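Local coordinates for 3-hydroxyisobutyrate dehydrogenase family protein (Geobacter sulfurreducens, PDB 3PDU), which binds NADP(H) and acts as a succinic semialdehyde reductase of the beta-hydroxyacid dehydrogenase family, probably forming gamma-hydroxybutyrate, at residues A[183-188]-A[201-206]. Numbering follows the deposited sequence.
Sequences TALGEG and QLLEVL
Leu185 reaches across to Leu203 and Leu206 with one methyl, CD1, which lies 4.0 Å from Leu206 CD1 and 4.3 Å from Leu203 CD2. Its CB does not aim at helix 199-208; the torsion brings the branch round, with CG anti to the backbone N (chi1 178°), and CD1 finishes nearer the other helix than the CB direction alone would suggest. Leu206, by contrast, sets out from a CB that already faces helix 166-194, and the two leucines cross at a slant, meeting through a single methyl each. One turn earlier, Leu202 also points inward and brings CD2 to 4.0 Å from Gly188 O, an apolar methyl against a backbone carbonyl, with the CA atoms of the two residues 8.9 Å apart. No hydrogen bond joins the segments. Their axes come no closer than 12.2 Å, with 136° between their N-to-C directions, and only 132 Å² is buried in all, so the contact is thin and made largely by leucine ends. Helix 214-225 fills in beside it: Phe216 and Leu223 pack on Leu185, and Leu224 on Leu203. On helix 199-208, Glu204 forms a salt bridge with Lys157 of the second subunit. This is plain apolar helix packing within the all-helical C-terminal domain of the beta-hydroxyacid dehydrogenases, where the chain doubles back from the long helix 166-194 through a short connection into helix 199-208.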
loop_
_atom_site.group_PDB
_atom_site.type_symbol
_atom_site.label_atom_id
_atom_site.label_comp_id
_atom_site.label_asym_id
_atom_site.label_seq_id
_atom_site.Cartn_x
_atom_site.Cartn_y
_atom_site.Cartn_z
ATOM N N THR A 183 10.514 5.370 6.397
ATOM C CA THR A 183 9.561 4.315 6.743
ATOM C C THR A 183 10.210 2.930 6.611
ATOM O O THR A 183 9.896 2.023 7.369
ATOM C CB THR A 183 8.228 4.372 5.940
ATOM O OG1 THR A 183 8.489 4.301 4.526
ATOM C CG2 THR A 183 7.436 5.630 6.281
ATOM N N ALA A 184 11.130 2.783 5.663
ATOM C CA ALA A 184 11.875 1.533 5.533
ATOM C C ALA A 184 12.692 1.250 6.794
ATOM O O ALA A 184 12.603 0.165 7.372
ATOM C CB ALA A 184 12.778 1.567 4.302
ATOM N N LEU A 185 13.482 2.233 7.221
ATOM C CA LEU A 185 14.258 2.103 8.456
ATOM C C LEU A 185 13.355 1.857 9.662
ATOM O O LEU A 185 13.636 0.981 10.489
ATOM C CB LEU A 185 15.141 3.336 8.692
ATOM C CG LEU A 185 15.964 3.307 9.986
ATOM C CD1 LEU A 185 17.041 2.238 9.888
ATOM C CD2 LEU A 185 16.604 4.663 10.248
ATOM N N GLY A 186 12.265 2.616 9.758
ATOM C CA GLY A 186 11.331 2.457 10.857
ATOM C C GLY A 186 10.705 1.063 10.925
ATOM O O GLY A 186 10.647 0.456 11.999
ATOM N N GLU A 187 10.246 0.554 9.780
ATOM C CA GLU A 187 9.650 -0.772 9.724
ATOM C C GLU A 187 10.704 -1.824 10.060
ATOM O O GLU A 187 10.417 -2.808 10.725
ATOM C CB GLU A 187 9.002 -1.048 8.347
ATOM C CG GLU A 187 7.636 -0.401 8.210
ATOM C CD GLU A 187 6.903 -0.728 6.915
ATOM O OE1 GLU A 187 5.804 -0.135 6.702
ATOM O OE2 GLU A 187 7.407 -1.572 6.127
ATOM N N GLY A 188 11.930 -1.608 9.598
ATOM C CA GLY A 188 13.001 -2.549 9.867
ATOM C C GLY A 188 13.295 -2.624 11.352
ATOM O O GLY A 188 13.422 -3.706 11.936
ATOM N N GLN A 201 22.905 -3.228 17.199
ATOM C CA GLN A 201 23.575 -4.147 16.281
ATOM C C GLN A 201 23.006 -4.030 14.878
ATOM O O GLN A 201 23.751 -4.044 13.906
ATOM C CB GLN A 201 23.460 -5.596 16.749
ATOM C CG GLN A 201 24.729 -6.186 17.276
ATOM C CD GLN A 201 24.552 -7.630 17.704
ATOM O OE1 GLN A 201 23.429 -8.128 17.796
ATOM N NE2 GLN A 201 25.660 -8.309 17.970
ATOM N N LEU A 202 21.684 -3.935 14.763
ATOM C CA LEU A 202 21.071 -3.731 13.456
ATOM C C LEU A 202 21.687 -2.505 12.770
ATOM O O LEU A 202 22.064 -2.562 11.595
ATOM C CB LEU A 202 19.545 -3.571 13.581
ATOM C CG LEU A 202 18.802 -3.087 12.334
ATOM C CD1 LEU A 202 19.061 -3.972 11.122
ATOM C CD2 LEU A 202 17.304 -3.000 12.622
ATOM N N LEU A 203 21.789 -1.394 13.500
ATOM C CA LEU A 203 22.373 -0.169 12.935
ATOM C C LEU A 203 23.834 -0.377 12.530
ATOM O O LEU A 203 24.312 0.163 11.523
ATOM C CB LEU A 203 22.250 1.000 13.922
ATOM C CG LEU A 203 20.808 1.496 14.110
ATOM C CD1 LEU A 203 20.710 2.573 15.176
ATOM C CD2 LEU A 203 20.216 1.988 12.789
ATOM N N GLU A 204 24.549 -1.158 13.327
ATOM C CA GLU A 204 25.954 -1.425 13.053
ATOM C C GLU A 204 26.089 -2.265 11.780
ATOM O O GLU A 204 26.989 -2.042 10.970
ATOM C CB GLU A 204 26.581 -2.139 14.253
ATOM C CG GLU A 204 27.884 -2.846 13.964
ATOM C CD GLU A 204 28.372 -3.647 15.168
ATOM O OE1 GLU A 204 27.845 -3.430 16.281
ATOM O OE2 GLU A 204 29.277 -4.491 15.001
ATOM N N VAL A 205 25.190 -3.225 11.599
ATOM C CA VAL A 205 25.194 -4.028 10.376
ATOM C C VAL A 205 24.871 -3.168 9.150
ATOM O O VAL A 205 25.532 -3.278 8.111
ATOM C CB VAL A 205 24.239 -5.231 10.480
ATOM C CG1 VAL A 205 24.065 -5.910 9.123
ATOM C CG2 VAL A 205 24.771 -6.220 11.519
ATOM N N LEU A 206 23.875 -2.294 9.270
ATOM C CA LEU A 206 23.549 -1.380 8.175
ATOM C C LEU A 206 24.716 -0.451 7.844
ATOM O O LEU A 206 24.986 -0.173 6.672
ATOM C CB LEU A 206 22.310 -0.548 8.513
ATOM C CG LEU A 206 20.998 -1.327 8.574
ATOM C CD1 LEU A 206 19.880 -0.461 9.161
ATOM C CD2 LEU A 206 20.646 -1.830 7.187
#